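Local coordinates for acyl-CoA dehydrogenase domain protein Tcur3481 (Thermomonospora curvata, PDB 6WY9) that binds FAD and probably acts as an acyl-CoA dehydrogenase, at residues 17-20 with 21-25. Sequence-based numbering, arbitrary orientation.
Sequences RQIF and TDHAT
With OG1 turned beside its own backbone N (chi1 -64°), Thr21 folds its hydroxyl back over the preceding helical turn onto Arg17 O, and the carboxylate of Asp22, rotated in the same sense (chi1 -69°), comes back beside Gln18. The setting is the C-terminal end of helix 5-23, in the N-terminal helical domain of the acyl-CoA dehydrogenase fold, and it exemplifies how a threonine hydroxyl within a helix can bond back to the carbonyl four residues earlier, which the backbone N-H already uses. Arg17 O accepts twice: from Thr21 N at 2.8 Å, the ordinary i to i+4 bond, and from Thr21 OG1 at 2.6 Å, the two donors arriving from opposite faces of the carbonyl plane. The guanidinium of Arg17 forms a salt bridge with Glu77 of helix 67-80. Asp22 N continues the helical pattern to Gln18 O. The buried Phe20 ring packs on Leu43 of helix 41-49 and Leu74 of helix 67-80, while Ile19 also packs on Leu43. The last turn tightens as the helix ends: His23 N bonds only weakly to Ile19 O, and Phe20 O takes both His23 N, standing above its plane at 3.3 Å, and Ala24 N. Ala24 then leaves helical geometry as the centre of an inverse gamma turn, its CB 3.2 Å from Phe20 O.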
ATOM      1  N   ARG B  17       3.793 -33.591   5.433  1.00 46.71           N
ATOM      2  CA  ARG B  17       3.904 -33.266   4.019  1.00 48.13           C
ATOM      3  C   ARG B  17       3.553 -34.463   3.145  1.00 49.44           C
ATOM      4  O   ARG B  17       2.856 -34.318   2.135  1.00 47.84           O
ATOM      5  CB  ARG B  17       5.310 -32.776   3.710  1.00 53.15           C
ATOM      6  CG  ARG B  17       5.512 -32.403   2.261  1.00 60.70           C
ATOM      7  CD  ARG B  17       6.754 -31.495   2.128  1.00 71.27           C
ATOM      8  NE  ARG B  17       6.536 -30.142   2.672  1.00 77.31           N
ATOM      9  CZ  ARG B  17       7.496 -29.285   3.040  1.00 85.43           C
ATOM     10  NH1 ARG B  17       8.782 -29.606   2.954  1.00 92.18           N
ATOM     11  NH2 ARG B  17       7.172 -28.092   3.511  1.00 85.01           N
ATOM     12  N   GLN B  18       4.037 -35.658   3.508  1.00 50.91           N
ATOM     13  CA  GLN B  18       3.765 -36.825   2.680  1.00 53.18           C
ATOM     14  C   GLN B  18       2.287 -37.172   2.718  1.00 50.98           C
ATOM     15  O   GLN B  18       1.686 -37.519   1.692  1.00 51.21           O
ATOM     16  CB  GLN B  18       4.585 -38.023   3.158  1.00 58.17           C
ATOM     17  CG  GLN B  18       4.362 -39.262   2.295  1.00 63.43           C
ATOM     18  CD  GLN B  18       4.909 -39.095   0.885  1.00 67.47           C
ATOM     19  OE1 GLN B  18       4.159 -39.094  -0.107  1.00 65.62           O
ATOM     20  NE2 GLN B  18       6.224 -38.930   0.789  1.00 73.38           N
ATOM     21  N   ILE B  19       1.691 -37.120   3.909  1.00 48.54           N
ATOM     22  CA  ILE B  19       0.287 -37.492   4.030  1.00 47.73           C
ATOM     23  C   ILE B  19      -0.587 -36.489   3.270  1.00 47.25           C
ATOM     24  O   ILE B  19      -1.465 -36.866   2.477  1.00 46.72           O
ATOM     25  CB  ILE B  19      -0.081 -37.617   5.516  1.00 46.85           C
ATOM     26  CG1 ILE B  19       0.653 -38.839   6.106  1.00 48.76           C
ATOM     27  CG2 ILE B  19      -1.630 -37.662   5.780  1.00 46.36           C
ATOM     28  CD1 ILE B  19       0.439 -38.924   7.593  1.00 49.87           C
ATOM     29  N   PHE B  20      -0.306 -35.195   3.445  1.00 45.12           N
ATOM     30  CA  PHE B  20      -1.089 -34.180   2.748  1.00 43.15           C
ATOM     31  C   PHE B  20      -0.889 -34.274   1.247  1.00 42.81           C
ATOM     32  O   PHE B  20      -1.832 -34.094   0.477  1.00 41.75           O
ATOM     33  CB  PHE B  20      -0.714 -32.778   3.247  1.00 40.14           C
ATOM     34  CG  PHE B  20      -1.226 -32.455   4.632  1.00 41.67           C
ATOM     35  CD1 PHE B  20      -2.534 -32.752   5.003  1.00 42.34           C
ATOM     36  CD2 PHE B  20      -0.410 -31.819   5.553  1.00 40.73           C
ATOM     37  CE1 PHE B  20      -3.015 -32.433   6.264  1.00 43.99           C
ATOM     38  CE2 PHE B  20      -0.892 -31.504   6.821  1.00 40.21           C
ATOM     39  CZ  PHE B  20      -2.182 -31.811   7.180  1.00 42.58           C
ATOM     40  N   THR B  21       0.345 -34.535   0.811  1.00 44.78           N
ATOM     41  CA  THR B  21       0.638 -34.676  -0.606  1.00 47.83           C
ATOM     42  C   THR B  21      -0.104 -35.856  -1.223  1.00 48.94           C
ATOM     43  O   THR B  21      -0.584 -35.769  -2.361  1.00 47.67           O
ATOM     44  CB  THR B  21       2.135 -34.851  -0.786  1.00 53.21           C
ATOM     45  OG1 THR B  21       2.796 -33.661  -0.353  1.00 54.00           O
ATOM     46  CG2 THR B  21       2.468 -35.124  -2.276  1.00 57.21           C
ATOM     47  N   ASP B  22      -0.178 -36.981  -0.494  1.00 47.65           N
ATOM     48  CA  ASP B  22      -0.903 -38.151  -1.003  1.00 50.22           C
ATOM     49  C   ASP B  22      -2.410 -37.925  -1.100  1.00 50.26           C
ATOM     50  O   ASP B  22      -3.078 -38.613  -1.881  1.00 52.66           O
ATOM     51  CB  ASP B  22      -0.676 -39.372  -0.108  1.00 51.99           C
ATOM     52  CG  ASP B  22       0.729 -39.891  -0.178  1.00 57.33           C
ATOM     53  OD1 ASP B  22       1.441 -39.567  -1.144  1.00 58.79           O
ATOM     54  OD2 ASP B  22       1.103 -40.653   0.736  1.00 60.61           O
ATOM     55  N   HIS B  23      -2.989 -37.033  -0.299  1.00 48.38           N
ATOM     56  CA  HIS B  23      -4.448 -36.967  -0.288  1.00 50.30           C
ATOM     57  C   HIS B  23      -5.044 -35.633  -0.707  1.00 50.16           C
ATOM     58  O   HIS B  23      -6.248 -35.581  -0.980  1.00 52.16           O
ATOM     59  CB  HIS B  23      -4.992 -37.389   1.093  1.00 53.01           C
ATOM     60  CG  HIS B  23      -4.699 -38.823   1.410  1.00 58.26           C
ATOM     61  ND1 HIS B  23      -5.034 -39.855   0.549  1.00 60.37           N
ATOM     62  CD2 HIS B  23      -4.014 -39.392   2.427  1.00 60.30           C
ATOM     63  CE1 HIS B  23      -4.588 -41.000   1.037  1.00 62.02           C
ATOM     64  NE2 HIS B  23      -3.969 -40.748   2.177  1.00 62.71           N
ATOM     65  N   ALA B  24      -4.261 -34.564  -0.786  1.00 46.51           N
ATOM     66  CA  ALA B  24      -4.780 -33.261  -1.206  1.00 46.42           C
ATOM     67  C   ALA B  24      -4.518 -33.052  -2.694  1.00 46.76           C
ATOM     68  O   ALA B  24      -3.714 -32.206  -3.129  1.00 46.41           O
ATOM     69  CB  ALA B  24      -4.170 -32.143  -0.359  1.00 46.87           C
ATOM     70  N   THR B  25      -5.165 -33.902  -3.479  1.00 45.18           N
ATOM     71  CA  THR B  25      -4.952 -34.016  -4.913  1.00 43.98           C
ATOM     72  C   THR B  25      -6.107 -33.370  -5.659  1.00 42.50           C
ATOM     73  O   THR B  25      -7.179 -33.131  -5.095  1.00 40.82           O
ATOM     74  CB  THR B  25      -4.892 -35.489  -5.354  1.00 45.88           C
ATOM     75  OG1 THR B  25      -6.133 -36.101  -4.981  1.00 42.18           O
ATOM     76  CG2 THR B  25      -3.712 -36.224  -4.748  1.00 48.36           C
TER